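Local coordinates for protein superoxide dismutase (Clostridium difficile, PDB 4JZ2) that probably catalyses the dismutation of superoxide radicals to hydrogen peroxide and dioxygen, as a homodimeric member of the iron/manganese superoxide dismutase family, at residues Leu166-His171 with Asn179-Tyr184; Tyr83-Phe88 with Pro150-Pro155; Pro162-Asp167 with Val192-Ala197. All coordinates share one frame; numbering follows the deposited sequence.

Interaction 1. Residues Leu166-His171 with Asn179-Tyr184; sequences LDVWEH and NRRNEY. With CO (cobalt (II) ion), chain B.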
loop_
_atom_site.group_PDB
_atom_site.type_symbol
_atom_site.label_atom_id
_atom_site.label_comp_id
_atom_site.label_asym_id
_atom_site.label_seq_id
_atom_site.Cartn_x
_atom_site.Cartn_y
_atom_site.Cartn_z
ATOM N N LEU A 166 2.617 14.390 -1.145
ATOM C CA LEU A 166 1.383 13.810 -1.675
ATOM C C LEU A 166 1.229 12.367 -1.198
ATOM O O LEU A 166 2.131 11.553 -1.389
ATOM C CB LEU A 166 1.411 13.841 -3.202
ATOM C CG LEU A 166 0.250 13.174 -3.958
ATOM C CD1 LEU A 166 -1.099 13.759 -3.539
ATOM C CD2 LEU A 166 0.468 13.304 -5.460
ATOM N N ASP A 167 0.095 12.076 -0.566
ATOM C CA ASP A 167 -0.265 10.729 -0.128
ATOM C C ASP A 167 -0.685 9.901 -1.349
ATOM O O ASP A 167 -1.666 10.246 -2.022
ATOM C CB ASP A 167 -1.433 10.845 0.856
ATOM C CG ASP A 167 -1.768 9.547 1.556
ATOM O OD1 ASP A 167 -1.146 8.498 1.274
ATOM O OD2 ASP A 167 -2.676 9.569 2.427
ATOM N N VAL A 168 0.059 8.835 -1.670
ATOM C CA VAL A 168 -0.370 7.949 -2.766
ATOM C C VAL A 168 -0.747 6.543 -2.313
ATOM O O VAL A 168 -0.768 5.600 -3.117
ATOM C CB VAL A 168 0.610 7.898 -3.972
ATOM C CG1 VAL A 168 0.683 9.266 -4.648
ATOM C CG2 VAL A 168 1.992 7.400 -3.533
ATOM N N TRP A 169 -1.048 6.402 -1.025
ATOM C CA TRP A 169 -1.777 5.229 -0.560
ATOM C C TRP A 169 -3.065 5.207 -1.379
ATOM O O TRP A 169 -3.632 6.265 -1.673
ATOM C CB TRP A 169 -2.131 5.379 0.908
ATOM C CG TRP A 169 -0.986 5.090 1.867
ATOM C CD1 TRP A 169 0.239 5.710 1.908
ATOM C CD2 TRP A 169 -0.978 4.118 2.914
ATOM N NE1 TRP A 169 1.009 5.178 2.930
ATOM C CE2 TRP A 169 0.274 4.194 3.563
ATOM C CE3 TRP A 169 -1.919 3.183 3.381
ATOM C CZ2 TRP A 169 0.615 3.378 4.639
ATOM C CZ3 TRP A 169 -1.581 2.370 4.454
ATOM C CH2 TRP A 169 -0.321 2.471 5.072
ATOM N N GLU A 170 -3.541 4.016 -1.731
ATOM C CA GLU A 170 -4.772 3.906 -2.519
ATOM C C GLU A 170 -5.994 4.478 -1.788
ATOM O O GLU A 170 -6.943 4.934 -2.429
ATOM C CB GLU A 170 -5.000 2.446 -2.966
ATOM C CG GLU A 170 -3.972 2.013 -4.028
ATOM C CD GLU A 170 -3.969 0.512 -4.341
ATOM O OE1 GLU A 170 -4.190 -0.314 -3.426
ATOM O OE2 GLU A 170 -3.708 0.165 -5.510
ATOM N N HIS A 171 -5.995 4.465 -0.457
ATOM C CA HIS A 171 -7.139 5.060 0.238
ATOM C C HIS A 171 -7.308 6.566 -0.043
ATOM O O HIS A 171 -8.412 7.116 0.091
ATOM C CB HIS A 171 -7.129 4.771 1.740
ATOM C CG HIS A 171 -5.998 5.421 2.490
ATOM N ND1 HIS A 171 -5.119 4.708 3.274
ATOM C CD2 HIS A 171 -5.633 6.721 2.594
ATOM C CE1 HIS A 171 -4.246 5.540 3.819
ATOM N NE2 HIS A 171 -4.544 6.768 3.432
ATOM N N ASN A 179 -8.011 3.045 -10.133
ATOM C CA ASN A 179 -6.616 2.738 -10.465
ATOM C C ASN A 179 -5.851 3.891 -11.107
ATOM O O ASN A 179 -4.625 3.798 -11.303
ATOM C CB ASN A 179 -6.549 1.560 -11.417
ATOM C CG ASN A 179 -7.273 1.842 -12.696
ATOM O OD1 ASN A 179 -8.475 2.061 -12.682
ATOM N ND2 ASN A 179 -6.547 1.881 -13.803
ATOM N N ARG A 180 -6.566 4.961 -11.451
ATOM C CA ARG A 180 -5.988 6.048 -12.253
ATOM C C ARG A 180 -5.225 7.061 -11.401
ATOM O O ARG A 180 -5.585 8.245 -11.331
ATOM C CB ARG A 180 -7.085 6.739 -13.093
ATOM C CG ARG A 180 -7.870 5.755 -13.967
ATOM C CD ARG A 180 -9.012 6.428 -14.752
ATOM N NE ARG A 180 -9.935 7.154 -13.880
ATOM C CZ ARG A 180 -10.927 6.593 -13.199
ATOM N NH1 ARG A 180 -11.142 5.280 -13.270
ATOM N NH2 ARG A 180 -11.700 7.346 -12.427
ATOM N N ARG A 181 -4.147 6.596 -10.774
ATOM C CA ARG A 181 -3.401 7.449 -9.860
ATOM C C ARG A 181 -2.867 8.669 -10.598
ATOM O O ARG A 181 -2.796 9.764 -10.032
ATOM C CB ARG A 181 -2.250 6.686 -9.189
ATOM C CG ARG A 181 -1.587 7.469 -8.041
ATOM C CD ARG A 181 -0.191 6.904 -7.703
ATOM N NE ARG A 181 -0.252 5.574 -7.086
ATOM C CZ ARG A 181 0.835 4.868 -6.759
ATOM N NH1 ARG A 181 2.053 5.360 -6.992
ATOM N NH2 ARG A 181 0.715 3.671 -6.203
ATOM N N ASN A 182 -2.513 8.481 -11.866
ATOM C CA ASN A 182 -2.039 9.578 -12.699
ATOM C C ASN A 182 -3.004 10.760 -12.698
ATOM O O ASN A 182 -2.584 11.920 -12.644
ATOM C CB ASN A 182 -1.780 9.107 -14.134
ATOM C CG ASN A 182 -3.065 8.742 -14.878
ATOM O OD1 ASN A 182 -3.833 7.889 -14.438
ATOM N ND2 ASN A 182 -3.293 9.385 -16.019
ATOM N N GLU A 183 -4.299 10.472 -12.756
ATOM C CA GLU A 183 -5.301 11.538 -12.782
ATOM C C GLU A 183 -5.405 12.227 -11.439
ATOM O O GLU A 183 -5.591 13.438 -11.364
ATOM C CB GLU A 183 -6.666 10.997 -13.198
ATOM C CG GLU A 183 -6.682 10.560 -14.641
ATOM C CD GLU A 183 -8.029 10.016 -15.077
ATOM O OE1 GLU A 183 -8.980 10.027 -14.257
ATOM O OE2 GLU A 183 -8.118 9.571 -16.243
ATOM N N TYR A 184 -5.292 11.440 -10.378
ATOM C CA TYR A 184 -5.285 11.961 -9.022
ATOM C C TYR A 184 -4.139 12.936 -8.822
ATOM O O TYR A 184 -4.329 14.054 -8.326
ATOM C CB TYR A 184 -5.144 10.794 -8.054
ATOM C CG TYR A 184 -4.811 11.145 -6.619
ATOM C CD1 TYR A 184 -5.656 11.950 -5.848
ATOM C CD2 TYR A 184 -3.674 10.610 -6.014
ATOM C CE1 TYR A 184 -5.351 12.245 -4.512
ATOM C CE2 TYR A 184 -3.363 10.880 -4.705
ATOM C CZ TYR A 184 -4.198 11.694 -3.949
ATOM O OH TYR A 184 -3.861 11.929 -2.638
HETATM CO CO CO B . -3.497 8.583 3.936
HETATM O O HOH W 1 -1.408 7.387 3.856
HETATM O O HOH W 2 -1.013 1.441 -5.805
#
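Tyr184 reaches from the first turn of helix 181-188 to the end of strand 161-167, and its hydroxyl gives its proton to the backbone O of Asp167 (OH to O 2.8 Å). The bond lies in the carbonyl plane, with a C=O...OH angle of 154°, and the same oxygen sits at the edge of the tyrosine ring. With CG anti to the backbone N (chi1 167°), the ring slides past Leu166, whose CD1 comes within 3.7 Å of Tyr184 CZ.

This is the metal-bearing end of the strand in the C-terminal domain of iron/manganese superoxide dismutases, where Asp167 and His171 stand four residues apart. Arg181, one helical turn before Tyr184, lies across Val168. Its CB points toward the strand end and CG carries the chain on to CD, which meets Val168 CB at 3.9 Å; a bend at chi3 (-69°) then lays one face of the guanidinium, near its rim, over the same CB. NE bonds to the hydroxyl of Tyr173, while NH1 bonds to the carbonyls of Val128 and Ala125. NH2 gives a hydrogen bond of 2.8 Å to water 2, which in turn donates to Glu170 OE2, a carboxylate oxygen that also bonds His171 ND1 of the second subunit.

Asp167 OD2 and His171 NE2 bind the cobalt ion at 2.0 and 2.2 Å, together with His30, His85 and water 1. The other carboxylate oxygen of Asp167, OD1, accepts from Trp169 N at 3.1 Å in an Asx turn, which ties the ligand carboxylate to the backbone between the two ligands.

Interaction 2. Residues Tyr83-Phe88 with Pro150-Pro155; sequences YNHKFF and PNQDSP. With CO (cobalt (II) ion), chain B.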
loop_
_atom_site.group_PDB
_atom_site.type_symbol
_atom_site.label_atom_id
_atom_site.label_comp_id
_atom_site.label_asym_id
_atom_site.label_seq_id
_atom_site.Cartn_x
_atom_site.Cartn_y
_atom_site.Cartn_z
ATOM N N TYR A 83 1.856 12.269 11.740
ATOM C CA TYR A 83 2.567 13.453 11.265
ATOM C C TYR A 83 2.301 13.716 9.780
ATOM O O TYR A 83 2.058 14.854 9.373
ATOM C CB TYR A 83 4.072 13.324 11.517
ATOM C CG TYR A 83 4.852 14.496 10.967
ATOM C CD1 TYR A 83 5.118 15.608 11.756
ATOM C CD2 TYR A 83 5.303 14.496 9.654
ATOM C CE1 TYR A 83 5.831 16.685 11.257
ATOM C CE2 TYR A 83 6.005 15.566 9.139
ATOM C CZ TYR A 83 6.268 16.660 9.944
ATOM O OH TYR A 83 6.965 17.723 9.427
ATOM N N ASN A 84 2.359 12.664 8.971
ATOM C CA ASN A 84 2.204 12.813 7.528
ATOM C C ASN A 84 0.815 13.321 7.166
ATOM O O ASN A 84 0.666 14.102 6.236
ATOM C CB ASN A 84 2.449 11.483 6.798
ATOM C CG ASN A 84 3.886 11.013 6.902
ATOM O OD1 ASN A 84 4.776 11.797 7.213
ATOM N ND2 ASN A 84 4.118 9.723 6.638
ATOM N N HIS A 85 -0.199 12.863 7.890
ATOM C CA HIS A 85 -1.560 13.264 7.556
ATOM C C HIS A 85 -1.866 14.683 8.028
ATOM O O HIS A 85 -2.492 15.464 7.307
ATOM C CB HIS A 85 -2.578 12.245 8.077
ATOM C CG HIS A 85 -2.614 10.995 7.260
ATOM N ND1 HIS A 85 -1.762 9.931 7.492
ATOM C CD2 HIS A 85 -3.345 10.660 6.174
ATOM C CE1 HIS A 85 -1.996 8.985 6.602
ATOM N NE2 HIS A 85 -2.954 9.400 5.792
ATOM N N LYS A 86 -1.424 15.018 9.233
ATOM C CA LYS A 86 -1.543 16.397 9.683
ATOM C C LYS A 86 -0.920 17.294 8.619
ATOM O O LYS A 86 -1.532 18.276 8.181
ATOM C CB LYS A 86 -0.843 16.621 11.022
ATOM C CG LYS A 86 -1.159 18.000 11.599
ATOM C CD LYS A 86 -0.077 18.513 12.529
ATOM C CE LYS A 86 -0.024 17.732 13.816
ATOM N NZ LYS A 86 0.879 18.394 14.809
ATOM N N PHE A 87 0.298 16.946 8.204
ATOM C CA PHE A 87 1.019 17.697 7.178
ATOM C C PHE A 87 0.238 17.773 5.870
ATOM O O PHE A 87 0.139 18.833 5.240
ATOM C CB PHE A 87 2.396 17.067 6.902
ATOM C CG PHE A 87 3.213 17.824 5.883
ATOM C CD1 PHE A 87 4.171 18.750 6.292
ATOM C CD2 PHE A 87 3.012 17.633 4.528
ATOM C CE1 PHE A 87 4.917 19.461 5.372
ATOM C CE2 PHE A 87 3.758 18.345 3.593
ATOM C CZ PHE A 87 4.710 19.265 4.017
ATOM N N PHE A 88 -0.318 16.635 5.466
ATOM C CA PHE A 88 -0.992 16.526 4.173
ATOM C C PHE A 88 -2.251 17.408 4.100
ATOM O O PHE A 88 -2.452 18.146 3.125
ATOM C CB PHE A 88 -1.337 15.056 3.906
ATOM C CG PHE A 88 -1.986 14.808 2.566
ATOM C CD1 PHE A 88 -1.342 15.157 1.399
ATOM C CD2 PHE A 88 -3.217 14.168 2.489
ATOM C CE1 PHE A 88 -1.933 14.924 0.160
ATOM C CE2 PHE A 88 -3.813 13.915 1.262
ATOM C CZ PHE A 88 -3.176 14.299 0.094
ATOM N N PRO A 150 8.185 4.946 1.687
ATOM C CA PRO A 150 7.201 3.860 1.698
ATOM C C PRO A 150 6.286 3.950 2.911
ATOM O O PRO A 150 6.696 4.463 3.953
ATOM C CB PRO A 150 8.087 2.612 1.818
ATOM C CG PRO A 150 9.225 3.085 2.676
ATOM C CD PRO A 150 9.515 4.482 2.131
ATOM N N ASN A 151 5.075 3.405 2.799
ATOM C CA ASN A 151 4.169 3.330 3.941
ATOM C C ASN A 151 4.027 4.678 4.650
ATOM O O ASN A 151 3.635 5.656 4.022
ATOM C CB ASN A 151 4.602 2.182 4.865
ATOM C CG ASN A 151 4.744 0.877 4.086
ATOM O OD1 ASN A 151 3.938 0.597 3.187
ATOM N ND2 ASN A 151 5.795 0.109 4.375
ATOM N N GLN A 152 4.319 4.746 5.940
ATOM C CA GLN A 152 4.247 6.036 6.636
ATOM C C GLN A 152 5.626 6.549 7.043
ATOM O O GLN A 152 5.749 7.370 7.964
ATOM C CB GLN A 152 3.331 5.964 7.864
ATOM C CG GLN A 152 1.838 5.676 7.537
ATOM C CD GLN A 152 1.215 6.693 6.583
ATOM O OE1 GLN A 152 1.760 7.777 6.357
ATOM N NE2 GLN A 152 0.054 6.344 6.019
ATOM N N ASP A 153 6.667 6.078 6.367
ATOM C CA ASP A 153 7.994 6.619 6.648
ATOM C C ASP A 153 8.004 8.099 6.250
ATOM O O ASP A 153 7.221 8.520 5.398
ATOM C CB ASP A 153 9.081 5.808 5.949
ATOM C CG ASP A 153 9.211 4.393 6.533
ATOM O OD1 ASP A 153 8.617 4.125 7.597
ATOM O OD2 ASP A 153 9.907 3.552 5.934
ATOM N N SER A 154 8.865 8.889 6.892
ATOM C CA SER A 154 8.877 10.338 6.694
ATOM C C SER A 154 10.283 10.882 6.486
ATOM O O SER A 154 11.230 10.397 7.101
ATOM C CB SER A 154 8.254 11.034 7.905
ATOM O OG SER A 154 8.487 12.428 7.838
ATOM N N PRO A 155 10.418 11.910 5.631
ATOM C CA PRO A 155 11.698 12.589 5.374
ATOM C C PRO A 155 12.285 13.191 6.648
ATOM O O PRO A 155 13.508 13.372 6.748
ATOM C CB PRO A 155 11.314 13.721 4.414
ATOM C CG PRO A 155 10.041 13.273 3.769
ATOM C CD PRO A 155 9.320 12.459 4.817
HETATM CO CO CO B . -3.497 8.583 3.936
HETATM O O HOH W 3 6.637 13.801 6.615
HETATM O O HOH W 1 -1.408 7.387 3.856
#
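Asn84, on helix 72-90, meets Gln152 through one amide nitrogen: ND2 bonds OE1 at 3.1 Å, and more weakly the backbone O of the same residue. The contact joins the alpha-hairpin domain of the superoxide dismutase fold to the C-terminal domain, whose chain leaves strand 144-150 here through a type II' beta turn from Pro150 to Asp153.

The close-packed side is the one toward the metal. The bond from Asn84 ND2 to Gln152 OE1 is nearly straight, with an N-H...O angle of 166°; it lies in the carbonyl plane of the acceptor and close to the amide plane of the donor, although the two amides are turned 44° from each other. OE1 also accepts from Trp133 NE1, and NE2 bonds Tyr38 OH, so both ends of the glutamine amide are gripped and its rotation is probably fixed. A bend at chi2 (-57°) folds the glutamine chain and brings NE2 to the edge of the His85 ring, 3.4 Å from CE1. NE2 also gives a hydrogen bond to water 1, a ligand of the cobalt ion, which makes Gln152 a second-shell residue. On the same ring His85 NE2 binds the metal at 2.1 Å, while ND1 bonds the carbonyl of Gly81, and the two ends together help hold the ring's orientation.

Toward Tyr83 and Ser154 the fit is looser and partly mediated by water. Asn84 OD1 stands 3.6 Å from Ser154 CB, and Tyr83 CE2 is 4.2 Å from Ser154 OG. Water 3 bridges Asn84 and Ser154, donating to Asn84 OD1 at 2.8 Å and hydrogen-bonded to Ser154 OG, which is also bonded to Val156 N.

Interaction 3. Residues Pro162-Asp167 with Val192-Ala197; sequences PIIGLD and VNWNGA. With CO (cobalt (II) ion), chain B.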
loop_
_atom_site.group_PDB
_atom_site.type_symbol
_atom_site.label_atom_id
_atom_site.label_comp_id
_atom_site.label_asym_id
_atom_site.label_seq_id
_atom_site.Cartn_x
_atom_site.Cartn_y
_atom_site.Cartn_z
ATOM N N PRO A 162 10.030 18.490 4.952
ATOM C CA PRO A 162 8.993 18.395 3.918
ATOM C C PRO A 162 8.485 19.789 3.568
ATOM O O PRO A 162 8.186 20.576 4.470
ATOM C CB PRO A 162 7.879 17.587 4.597
ATOM C CG PRO A 162 8.469 17.027 5.844
ATOM C CD PRO A 162 9.564 17.971 6.245
ATOM N N ILE A 163 8.407 20.089 2.277
ATOM C CA ILE A 163 7.877 21.364 1.806
ATOM C C ILE A 163 6.444 21.161 1.292
ATOM O O ILE A 163 5.506 21.834 1.727
ATOM C CB ILE A 163 8.779 21.949 0.703
ATOM C CG1 ILE A 163 10.212 22.096 1.233
ATOM C CG2 ILE A 163 8.242 23.303 0.218
ATOM C CD1 ILE A 163 10.294 22.828 2.565
ATOM N N ILE A 164 6.282 20.223 0.363
ATOM C CA ILE A 164 4.956 19.657 0.090
ATOM C C ILE A 164 5.090 18.140 0.003
ATOM O O ILE A 164 6.195 17.625 -0.131
ATOM C CB ILE A 164 4.337 20.171 -1.213
ATOM C CG1 ILE A 164 5.039 19.562 -2.431
ATOM C CG2 ILE A 164 4.333 21.704 -1.243
ATOM C CD1 ILE A 164 4.360 19.896 -3.756
ATOM N N GLY A 165 3.966 17.437 0.078
ATOM C CA GLY A 165 3.976 15.985 0.085
ATOM C C GLY A 165 2.622 15.477 -0.379
ATOM O O GLY A 165 1.605 16.068 -0.039
ATOM N N LEU A 166 2.617 14.390 -1.145
ATOM C CA LEU A 166 1.383 13.810 -1.675
ATOM C C LEU A 166 1.229 12.367 -1.198
ATOM O O LEU A 166 2.131 11.553 -1.389
ATOM C CB LEU A 166 1.411 13.841 -3.202
ATOM C CG LEU A 166 0.250 13.174 -3.958
ATOM C CD1 LEU A 166 -1.099 13.759 -3.539
ATOM C CD2 LEU A 166 0.468 13.304 -5.460
ATOM N N ASP A 167 0.095 12.076 -0.566
ATOM C CA ASP A 167 -0.265 10.729 -0.128
ATOM C C ASP A 167 -0.685 9.901 -1.349
ATOM O O ASP A 167 -1.666 10.246 -2.022
ATOM C CB ASP A 167 -1.433 10.845 0.856
ATOM C CG ASP A 167 -1.768 9.547 1.556
ATOM O OD1 ASP A 167 -1.146 8.498 1.274
ATOM O OD2 ASP A 167 -2.676 9.569 2.427
ATOM N N VAL A 192 -2.799 22.222 -4.012
ATOM C CA VAL A 192 -1.573 22.453 -3.242
ATOM C C VAL A 192 -1.587 23.868 -2.662
ATOM O O VAL A 192 -1.833 24.837 -3.382
ATOM C CB VAL A 192 -0.316 22.274 -4.110
ATOM C CG1 VAL A 192 0.924 22.643 -3.311
ATOM C CG2 VAL A 192 -0.220 20.841 -4.613
ATOM N N ASN A 193 -1.347 23.983 -1.358
ATOM C CA ASN A 193 -1.298 25.288 -0.713
ATOM C C ASN A 193 0.112 25.876 -0.750
ATOM O O ASN A 193 0.918 25.616 0.137
ATOM C CB ASN A 193 -1.781 25.191 0.729
ATOM C CG ASN A 193 -1.772 26.541 1.439
ATOM O OD1 ASN A 193 -1.322 27.548 0.887
ATOM N ND2 ASN A 193 -2.259 26.557 2.676
ATOM N N TRP A 194 0.394 26.684 -1.767
ATOM C CA TRP A 194 1.748 27.182 -1.980
ATOM C C TRP A 194 2.210 28.183 -0.919
ATOM O O TRP A 194 3.411 28.354 -0.700
ATOM C CB TRP A 194 1.903 27.725 -3.396
ATOM C CG TRP A 194 1.965 26.612 -4.391
ATOM C CD1 TRP A 194 1.015 26.265 -5.314
ATOM C CD2 TRP A 194 3.035 25.676 -4.540
ATOM N NE1 TRP A 194 1.441 25.170 -6.038
ATOM C CE2 TRP A 194 2.679 24.792 -5.578
ATOM C CE3 TRP A 194 4.269 25.503 -3.895
ATOM C CZ2 TRP A 194 3.507 23.746 -5.985
ATOM C CZ3 TRP A 194 5.094 24.459 -4.300
ATOM C CH2 TRP A 194 4.708 23.598 -5.335
ATOM N N ASN A 195 1.256 28.826 -0.261
ATOM C CA ASN A 195 1.571 29.716 0.843
ATOM C C ASN A 195 2.020 28.909 2.053
ATOM O O ASN A 195 2.967 29.289 2.746
ATOM C CB ASN A 195 0.364 30.591 1.193
ATOM C CG ASN A 195 -0.064 31.480 0.028
ATOM O OD1 ASN A 195 0.757 31.852 -0.811
ATOM N ND2 ASN A 195 -1.352 31.814 -0.029
ATOM N N GLY A 196 1.346 27.788 2.301
ATOM C CA GLY A 196 1.761 26.900 3.370
ATOM C C GLY A 196 3.130 26.325 3.067
ATOM O O GLY A 196 3.986 26.209 3.953
ATOM N N ALA A 197 3.341 25.946 1.810
ATOM C CA ALA A 197 4.634 25.423 1.392
ATOM C C ALA A 197 5.725 26.462 1.646
ATOM O O ALA A 197 6.824 26.130 2.104
ATOM C CB ALA A 197 4.608 25.032 -0.067
HETATM CO CO CO B . -3.497 8.583 3.936
HETATM O O HOH W 1 -1.408 7.387 3.856
#
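Ile164 and Ala197 come together through methyl groups, CG2 to CB at 3.5 Å, and apolar contact of this kind carries the meeting of strand 161-167 with the start of helix 194-202 and the residues just before it. Ile164 serves three partners with its two branches. CG1 stands between the backbone N and the carbonyl carbon (chi1 73°), which leaves CG2 on the side of Ala197. The same Ile164 CG2 lies 4.1 Å from Val192 CG1, and the isoleucine and valine side chains cross at about a right angle. The longer branch ends in CD1, which lies 4.0 Å from Trp194 CH2 at an oblique approach to the indole. Val192 CG1 also rests over one face of that indole, near its rim, so valine, isoleucine and tryptophan close on one another. Ile163 adds a flanking contact from its CG2, 4.0 Å from Ala197 CB and near the carbonyl oxygen of the same alanine.

Polar bonds frame this apolar patch. Asn193 is the N-cap of helix 194-202: its OD1 accepts from Gly196 N at 3.0 Å and, weakly, from Asn195 N. The Gly196 donor stands well above the carbonyl plane of the asparagine amide. Trp194 N bonds Thr97 OG1, another hold on the helix start. On the strand side, the carbonyl of Ile163 accepts from Asn200 ND2, one turn further along the helix.

In the backbone, Ile163 and Ile164 both pair with Leu136 of strand 132-138, and both their side chains touch Ala197. The pairing forms a classic beta bulge in the antiparallel sheet of the C-terminal domain, which helix 194-202 packs against at this irregular point.

All three contacts are buried, but their chemistry differs. Interactions 1 and 3 start from the same strand, 161-167, and tie it to the successive helices 181-188 and 194-202: near the metal with one direct hydrogen bond, a water bridge and an arginine laid on a valine, farther away with apolar side chains alone. Interaction 2 is mainly polar and links the two family domains. It touches interaction 1 at the cobalt site, where interaction 1 gives two protein ligands and interaction 2 one, and both share water 1; Trp169 NE1 probably bonds Asn151 O. Phe87 and Phe88 pack helix 72-90 on the strand of interaction 3. The second subunit reaches interactions 1 and 2 but not interaction 3.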